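Side-chain contacts in HTH-type transcriptional repressor MdtR (Bacillus subtilis, PDB 1S3J), which represses the multidrug resistance operon mdtRP by binding directly, as a homodimer of the MarR family, to the operon's promoter region: residues A38-L43 / I103-V108; E56-M61 / S66-M71. All blocks are in the same frame, centred on the assembly; numbering follows the deposited sequence.

Interaction 1: A38-L43 / I103-V108; sequences AQLFVL and IKFEEV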
ATOM      1  N   ALA A  38      -4.941   7.787   7.471  1.00 33.87           N
ATOM      2  CA  ALA A  38      -6.402   7.868   7.593  1.00 33.52           C
ATOM      3  C   ALA A  38      -6.823   9.329   7.747  1.00 32.87           C
ATOM      4  O   ALA A  38      -7.829   9.761   7.181  1.00 32.11           O
ATOM      5  CB  ALA A  38      -6.909   7.024   8.771  1.00 33.25           C
ATOM      6  N   GLN A  39      -6.049  10.085   8.513  1.00 32.63           N
ATOM      7  CA  GLN A  39      -6.304  11.510   8.663  1.00 33.04           C
ATOM      8  C   GLN A  39      -6.129  12.211   7.315  1.00 33.11           C
ATOM      9  O   GLN A  39      -6.907  13.115   6.985  1.00 32.45           O
ATOM     10  CB  GLN A  39      -5.378  12.135   9.714  1.00 33.42           C
ATOM     11  CG  GLN A  39      -5.733  11.758  11.156  1.00 33.73           C
ATOM     12  CD  GLN A  39      -4.653  12.172  12.139  1.00 34.95           C
ATOM     13  OE1 GLN A  39      -3.955  13.132  11.900  1.00 38.35           O
ATOM     14  NE2 GLN A  39      -4.529  11.457  13.244  1.00 36.69           N
ATOM     15  N   LEU A  40      -5.136  11.775   6.530  1.00 33.22           N
ATOM     16  CA  LEU A  40      -4.867  12.374   5.216  1.00 33.37           C
ATOM     17  C   LEU A  40      -6.056  12.085   4.306  1.00 33.59           C
ATOM     18  O   LEU A  40      -6.501  12.966   3.574  1.00 33.59           O
ATOM     19  CB  LEU A  40      -3.560  11.864   4.588  1.00 33.20           C
ATOM     20  CG  LEU A  40      -3.286  12.431   3.170  1.00 34.94           C
ATOM     21  CD1 LEU A  40      -3.001  13.937   3.249  1.00 36.10           C
ATOM     22  CD2 LEU A  40      -2.168  11.695   2.412  1.00 33.40           C
ATOM     23  N   PHE A  41      -6.594  10.875   4.399  1.00 33.29           N
ATOM     24  CA  PHE A  41      -7.753  10.515   3.618  1.00 34.42           C
ATOM     25  C   PHE A  41      -8.963  11.409   3.944  1.00 34.07           C
ATOM     26  O   PHE A  41      -9.742  11.757   3.048  1.00 34.68           O
ATOM     27  CB  PHE A  41      -8.111   9.035   3.800  1.00 34.81           C
ATOM     28  CG  PHE A  41      -9.266   8.579   2.918  1.00 36.62           C
ATOM     29  CD1 PHE A  41      -9.033   7.908   1.725  1.00 39.27           C
ATOM     30  CD2 PHE A  41     -10.583   8.845   3.284  1.00 37.62           C
ATOM     31  CE1 PHE A  41     -10.108   7.506   0.899  1.00 40.04           C
ATOM     32  CE2 PHE A  41     -11.646   8.452   2.492  1.00 38.48           C
ATOM     33  CZ  PHE A  41     -11.413   7.777   1.291  1.00 40.78           C
ATOM     34  N   VAL A  42      -9.128  11.764   5.213  1.00 33.74           N
ATOM     35  CA  VAL A  42     -10.249  12.590   5.631  1.00 33.08           C
ATOM     36  C   VAL A  42     -10.064  14.006   5.097  1.00 33.04           C
ATOM     37  O   VAL A  42     -10.997  14.601   4.566  1.00 32.11           O
ATOM     38  CB  VAL A  42     -10.397  12.636   7.155  1.00 32.92           C
ATOM     39  CG1 VAL A  42     -11.510  13.587   7.539  1.00 33.00           C
ATOM     40  CG2 VAL A  42     -10.686  11.231   7.723  1.00 33.27           C
ATOM     41  N   LEU A  43      -8.854  14.522   5.232  1.00 33.20           N
ATOM     42  CA  LEU A  43      -8.530  15.849   4.769  1.00 34.22           C
ATOM     43  C   LEU A  43      -8.779  15.992   3.273  1.00 34.87           C
ATOM     44  O   LEU A  43      -9.327  16.998   2.855  1.00 35.46           O
ATOM     45  CB  LEU A  43      -7.088  16.224   5.122  1.00 34.19           C
ATOM     46  CG  LEU A  43      -6.790  16.447   6.606  1.00 34.51           C
ATOM     47  CD1 LEU A  43      -5.338  16.948   6.808  1.00 33.78           C
ATOM     48  CD2 LEU A  43      -7.807  17.397   7.276  1.00 34.63           C
ATOM     49  N   ILE A 103      -4.310  24.304   4.731  1.00 45.21           N
ATOM     50  CA  ILE A 103      -2.877  24.536   4.625  1.00 45.03           C
ATOM     51  C   ILE A 103      -2.091  23.253   4.928  1.00 44.73           C
ATOM     52  O   ILE A 103      -1.093  22.977   4.290  1.00 44.39           O
ATOM     53  CB  ILE A 103      -2.461  25.673   5.579  1.00 45.05           C
ATOM     54  CG1 ILE A 103      -3.043  27.008   5.101  1.00 45.82           C
ATOM     55  CG2 ILE A 103      -0.947  25.773   5.694  1.00 44.86           C
ATOM     56  CD1 ILE A 103      -3.141  28.058   6.207  1.00 47.09           C
ATOM     57  N   LYS A 104      -2.558  22.469   5.894  1.00 44.34           N
ATOM     58  CA  LYS A 104      -1.857  21.254   6.291  1.00 43.99           C
ATOM     59  C   LYS A 104      -2.012  20.174   5.226  1.00 43.46           C
ATOM     60  O   LYS A 104      -1.049  19.450   4.945  1.00 42.37           O
ATOM     61  CB  LYS A 104      -2.351  20.733   7.646  1.00 43.99           C
ATOM     62  CG  LYS A 104      -1.374  19.800   8.357  1.00 45.39           C
ATOM     63  CD  LYS A 104      -0.020  20.463   8.551  1.00 46.34           C
ATOM     64  CE  LYS A 104       0.822  19.733   9.529  1.00 47.29           C
ATOM     65  NZ  LYS A 104       1.949  20.574   9.988  1.00 48.90           N
ATOM     66  N   PHE A 105      -3.200  20.090   4.621  1.00 42.83           N
ATOM     67  CA  PHE A 105      -3.439  19.133   3.543  1.00 42.90           C
ATOM     68  C   PHE A 105      -2.569  19.459   2.330  1.00 43.71           C
ATOM     69  O   PHE A 105      -2.168  18.550   1.587  1.00 43.12           O
ATOM     70  CB  PHE A 105      -4.908  19.101   3.122  1.00 42.43           C
ATOM     71  CG  PHE A 105      -5.167  18.252   1.914  1.00 41.38           C
ATOM     72  CD1 PHE A 105      -5.093  16.863   1.998  1.00 42.24           C
ATOM     73  CD2 PHE A 105      -5.430  18.830   0.688  1.00 41.34           C
ATOM     74  CE1 PHE A 105      -5.314  16.072   0.877  1.00 42.15           C
ATOM     75  CE2 PHE A 105      -5.650  18.043  -0.444  1.00 41.70           C
ATOM     76  CZ  PHE A 105      -5.602  16.671  -0.349  1.00 42.19           C
ATOM     77  N   GLU A 106      -2.270  20.750   2.150  1.00 44.41           N
ATOM     78  CA  GLU A 106      -1.516  21.220   0.986  1.00 45.16           C
ATOM     79  C   GLU A 106      -0.025  20.968   1.164  1.00 44.67           C
ATOM     80  O   GLU A 106       0.661  20.609   0.217  1.00 43.81           O
ATOM     81  CB  GLU A 106      -1.786  22.706   0.732  1.00 45.87           C
ATOM     82  CG  GLU A 106      -1.952  23.081  -0.730  1.00 47.64           C
ATOM     83  CD  GLU A 106      -3.116  22.380  -1.405  1.00 51.59           C
ATOM     84  OE1 GLU A 106      -4.267  22.542  -0.940  1.00 53.17           O
ATOM     85  OE2 GLU A 106      -2.877  21.674  -2.420  1.00 54.11           O
ATOM     86  N   GLU A 107       0.448  21.159   2.396  1.00 44.76           N
ATOM     87  CA  GLU A 107       1.834  20.895   2.773  1.00 44.64           C
ATOM     88  C   GLU A 107       2.163  19.402   2.664  1.00 43.88           C
ATOM     89  O   GLU A 107       3.216  19.028   2.181  1.00 43.78           O
ATOM     90  CB  GLU A 107       2.085  21.382   4.200  1.00 45.12           C
ATOM     91  CG  GLU A 107       2.043  22.892   4.354  1.00 46.68           C
ATOM     92  CD  GLU A 107       2.323  23.364   5.783  1.00 50.24           C
ATOM     93  OE1 GLU A 107       2.246  22.553   6.743  1.00 51.48           O
ATOM     94  OE2 GLU A 107       2.620  24.573   5.946  1.00 52.33           O
ATOM     95  N   VAL A 108       1.240  18.553   3.096  1.00 43.36           N
ATOM     96  CA  VAL A 108       1.412  17.118   2.993  1.00 42.66           C
ATOM     97  C   VAL A 108       1.421  16.690   1.507  1.00 42.59           C
ATOM     98  O   VAL A 108       2.269  15.904   1.082  1.00 41.87           O
ATOM     99  CB  VAL A 108       0.308  16.372   3.772  1.00 42.62           C
ATOM    100  CG1 VAL A 108       0.354  14.868   3.498  1.00 41.83           C
ATOM    101  CG2 VAL A 108       0.435  16.631   5.282  1.00 42.09           C
TER
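Leu40 and Leu43, one helical turn apart on helix 37-49, receive the ring of Phe105 from helix 99-120. The ring is the large bump of the contact. Phe105 CD1 is 3.8 Å from Leu43 CB and equally 3.8 Å from Leu40 CD1, so one corner of the phenyl group lodges in the hollow between the two leucines. The side chains of Leu40 and Phe105 cross at about a right angle, and Leu40 CD1 approaches the ring obliquely, while the carbonyl oxygen of Leu43 lies over one face. With CG set anti to the backbone N (chi1 173°), Phe105 swings its ring toward helix 37-49 and across its direction, where it also rests on Ala44 and Lys47.

One turn further on, Val108 meets Leu40 tip to tip: Val108 CG1 and Leu40 CD1 are 3.5 Å apart, closer than carbons usually pack. The CA-CB bond of Leu40 runs alongside the interface, and its isobutyl end turns in: chi1 of 177° brings CD1 to both Phe105 and Val108. A long branched leucine suits this position, whereas Val108 points toward helix 37-49 from the start, so its short CG1 branch is enough. Between these segments the contact is entirely apolar, without a cross-helix hydrogen bond. Lys104 NZ hydrogen-bonds Gln33 OE1, and on the exposed side Glu106 forms a salt bridge with Lys47.

The helix axes pass 10.3 Å apart at 117°, a steep crossing that concentrates the contact on a few side chains. This is the packing of a winged helix-turn-helix domain of the MarR family against the long helix that follows its wing.

Interaction 2: E56-M61 / S66-M71; sequences EIAERM and SAVTLM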
ATOM      1  N   GLU A  56     -20.861   9.488   5.994  1.00 41.99           N
ATOM      2  CA  GLU A  56     -20.420   9.425   4.611  1.00 43.06           C
ATOM      3  C   GLU A  56     -18.954   9.013   4.551  1.00 43.56           C
ATOM      4  O   GLU A  56     -18.583   8.146   3.778  1.00 43.84           O
ATOM      5  CB  GLU A  56     -20.619  10.771   3.897  1.00 43.05           C
ATOM      6  CG  GLU A  56     -22.072  11.086   3.548  1.00 43.80           C
ATOM      7  CD  GLU A  56     -22.229  12.431   2.857  1.00 45.45           C
ATOM      8  OE1 GLU A  56     -21.726  13.458   3.378  1.00 45.55           O
ATOM      9  OE2 GLU A  56     -22.851  12.464   1.778  1.00 47.67           O
ATOM     10  N   ILE A  57     -18.125   9.653   5.364  1.00 44.37           N
ATOM     11  CA  ILE A  57     -16.704   9.302   5.454  1.00 44.86           C
ATOM     12  C   ILE A  57     -16.547   7.856   5.903  1.00 45.50           C
ATOM     13  O   ILE A  57     -15.751   7.121   5.339  1.00 45.36           O
ATOM     14  CB  ILE A  57     -15.978  10.254   6.420  1.00 44.48           C
ATOM     15  CG1 ILE A  57     -15.810  11.614   5.754  1.00 44.63           C
ATOM     16  CG2 ILE A  57     -14.623   9.703   6.827  1.00 44.24           C
ATOM     17  CD1 ILE A  57     -15.223  12.660   6.654  1.00 44.22           C
ATOM     18  N   ALA A  58     -17.314   7.455   6.913  1.00 46.47           N
ATOM     19  CA  ALA A  58     -17.254   6.092   7.418  1.00 47.58           C
ATOM     20  C   ALA A  58     -17.501   5.121   6.275  1.00 48.42           C
ATOM     21  O   ALA A  58     -16.780   4.150   6.120  1.00 48.66           O
ATOM     22  CB  ALA A  58     -18.270   5.887   8.525  1.00 47.88           C
ATOM     23  N   GLU A  59     -18.502   5.433   5.459  1.00 49.65           N
ATOM     24  CA  GLU A  59     -18.908   4.619   4.315  1.00 50.34           C
ATOM     25  C   GLU A  59     -17.779   4.469   3.295  1.00 50.54           C
ATOM     26  O   GLU A  59     -17.445   3.352   2.907  1.00 49.91           O
ATOM     27  CB  GLU A  59     -20.125   5.272   3.651  1.00 50.84           C
ATOM     28  CG  GLU A  59     -21.030   4.371   2.834  1.00 52.67           C
ATOM     29  CD  GLU A  59     -22.331   5.072   2.438  1.00 55.57           C
ATOM     30  OE1 GLU A  59     -22.517   6.265   2.803  1.00 56.53           O
ATOM     31  OE2 GLU A  59     -23.181   4.430   1.770  1.00 57.06           O
ATOM     32  N   ARG A  60     -17.198   5.595   2.873  1.00 50.84           N
ATOM     33  CA  ARG A  60     -16.113   5.586   1.886  1.00 51.43           C
ATOM     34  C   ARG A  60     -14.878   4.841   2.403  1.00 50.82           C
ATOM     35  O   ARG A  60     -14.138   4.244   1.621  1.00 50.53           O
ATOM     36  CB  ARG A  60     -15.701   7.009   1.490  1.00 51.78           C
ATOM     37  CG  ARG A  60     -16.744   7.781   0.693  1.00 54.66           C
ATOM     38  CD  ARG A  60     -16.832   9.255   1.074  1.00 57.33           C
ATOM     39  NE  ARG A  60     -17.950   9.921   0.411  1.00 59.55           N
ATOM     40  CZ  ARG A  60     -17.873  10.587  -0.739  1.00 61.70           C
ATOM     41  NH1 ARG A  60     -16.718  10.691  -1.397  1.00 62.94           N
ATOM     42  NH2 ARG A  60     -18.967  11.153  -1.241  1.00 61.96           N
HETATM   43  N   MSE A  61     -14.660   4.889   3.712  1.00 50.10           N
HETATM   44  CA  MSE A  61     -13.501   4.244   4.325  1.00 49.94           C
HETATM   45  C   MSE A  61     -13.792   2.811   4.769  1.00 50.32           C
HETATM   46  O   MSE A  61     -12.877   2.098   5.169  1.00 50.61           O
HETATM   47  CB  MSE A  61     -13.020   5.065   5.513  1.00 49.22           C
HETATM   48  CG  MSE A  61     -12.565   6.437   5.111  1.00 48.77           C
HETATM   49 SE   MSE A  61     -11.781   7.423   6.561  0.90 45.37          SE
HETATM   50  CE  MSE A  61     -10.024   6.487   6.665  1.00 45.53           C
ATOM     51  N   SER A  66     -17.857   5.318  14.565  1.00 42.47           N
ATOM     52  CA  SER A  66     -16.988   5.566  15.726  1.00 41.44           C
ATOM     53  C   SER A  66     -15.499   5.684  15.376  1.00 39.74           C
ATOM     54  O   SER A  66     -14.793   6.448  15.992  1.00 40.22           O
ATOM     55  CB  SER A  66     -17.206   4.508  16.834  1.00 41.46           C
ATOM     56  OG  SER A  66     -17.078   3.181  16.346  1.00 41.55           O
ATOM     57  N   ALA A  67     -15.023   4.914  14.410  1.00 38.28           N
ATOM     58  CA  ALA A  67     -13.656   5.079  13.890  1.00 37.36           C
ATOM     59  C   ALA A  67     -13.416   6.487  13.334  1.00 36.23           C
ATOM     60  O   ALA A  67     -12.375   7.101  13.590  1.00 35.01           O
ATOM     61  CB  ALA A  67     -13.371   4.045  12.805  1.00 36.90           C
ATOM     62  N   VAL A  68     -14.381   7.001  12.577  1.00 35.44           N
ATOM     63  CA  VAL A  68     -14.253   8.363  12.014  1.00 35.38           C
ATOM     64  C   VAL A  68     -14.299   9.432  13.107  1.00 34.71           C
ATOM     65  O   VAL A  68     -13.563  10.415  13.066  1.00 35.06           O
ATOM     66  CB  VAL A  68     -15.318   8.656  10.941  1.00 35.03           C
ATOM     67  CG1 VAL A  68     -15.160  10.098  10.399  1.00 35.82           C
ATOM     68  CG2 VAL A  68     -15.188   7.674   9.831  1.00 34.16           C
ATOM     69  N   THR A  69     -15.150   9.222  14.099  1.00 34.81           N
ATOM     70  CA  THR A  69     -15.309  10.161  15.209  1.00 34.16           C
ATOM     71  C   THR A  69     -13.997  10.323  15.944  1.00 33.88           C
ATOM     72  O   THR A  69     -13.663  11.426  16.392  1.00 33.99           O
ATOM     73  CB  THR A  69     -16.416   9.648  16.151  1.00 34.53           C
ATOM     74  OG1 THR A  69     -17.698   9.843  15.528  1.00 36.83           O
ATOM     75  CG2 THR A  69     -16.480  10.429  17.468  1.00 32.96           C
ATOM     76  N   LEU A  70     -13.231   9.239  16.066  1.00 33.29           N
ATOM     77  CA  LEU A  70     -11.907   9.337  16.679  1.00 32.82           C
ATOM     78  C   LEU A  70     -10.901  10.067  15.769  1.00 33.18           C
ATOM     79  O   LEU A  70     -10.053  10.815  16.246  1.00 33.11           O
ATOM     80  CB  LEU A  70     -11.373   7.960  17.058  1.00 32.43           C
ATOM     81  CG  LEU A  70      -9.992   7.939  17.705  1.00 31.91           C
ATOM     82  CD1 LEU A  70     -10.042   8.734  19.005  1.00 32.78           C
ATOM     83  CD2 LEU A  70      -9.519   6.506  17.959  1.00 31.95           C
HETATM   84  N   MSE A  71     -10.972   9.845  14.465  1.00 34.08           N
HETATM   85  CA  MSE A  71     -10.104  10.585  13.543  1.00 34.83           C
HETATM   86  C   MSE A  71     -10.433  12.073  13.659  1.00 34.48           C
HETATM   87  O   MSE A  71      -9.550  12.911  13.766  1.00 33.11           O
HETATM   88  CB  MSE A  71     -10.334  10.144  12.107  1.00 35.23           C
HETATM   89  CG  MSE A  71      -9.760   8.783  11.770  1.00 37.65           C
HETATM   90 SE   MSE A  71     -10.555   8.144  10.107  0.89 43.54          SE
HETATM   91  CE  MSE A  71     -10.605   6.213  10.544  1.00 41.53           C
TER
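Val68 of helix 65-77 stands against Ile57 and Ala58 of helix 54-61, and here the contact is tightest. Both of its methyls touch Ile57 CG2, with Val68 CG1 at 3.6 Å from Ile57 CG2 and the side chains crossing at a slant. Val68 CG2 alone reaches down to the main chain, pressing on Ala58 CA at 3.5 Å. Ala58 suits the place because its single methyl lets the valine come this close: the nearest CA atoms, those of Ala58 and Val68, are 5.9 Å apart. At Val68, chi1 of 179° makes the two methyls straddle Ile57 and Ala58.

The other end is nearer solvent. Met61 and Met71, both selenomethionines in this crystal, are partly exposed and reach toward each other tip to tip, with 3.8 Å between Met61 SE and Met71 SE. Here only chain ends meet, without backbone contact. The unbranched chains, bent at chi3, bring their SE and CE atoms together, and such flexible chains suit a partly exposed edge. Outward from the interface, Glu59, Arg60 and Ser66 are exposed to solvent.

These helices lie within the predicted helix-turn-helix motif, in which the second helix is typically the recognition helix. No hydrogen bond or salt bridge joins the two segments, so their mutual placement at 111° rests on the fit of apolar side chains, and the polar groups on the outer faces are not spent on holding them together.

In the fold
Interaction 1 is wholly buried and lies deeper, its centre about 8 Å from the centre of the chain against about 14 Å for interaction 2, which is buried at Ile57, Ala58 and Val68 but partly exposed at its methionine end. Interaction 1 fastens helix 37-49 to the long helix 99-120 through branched aliphatics and one aromatic ring; interaction 2 joins the two helices of the DNA-binding motif through aliphatics and flexible selenomethionines. Their segments lie on different helices yet touch: Phe41 and Ala38 rest on Met61, while Val42 meets Ile57 and Met71. Helix 37-49 therefore serves both contacts, and interaction 2 is nested within the loop that interaction 1 closes.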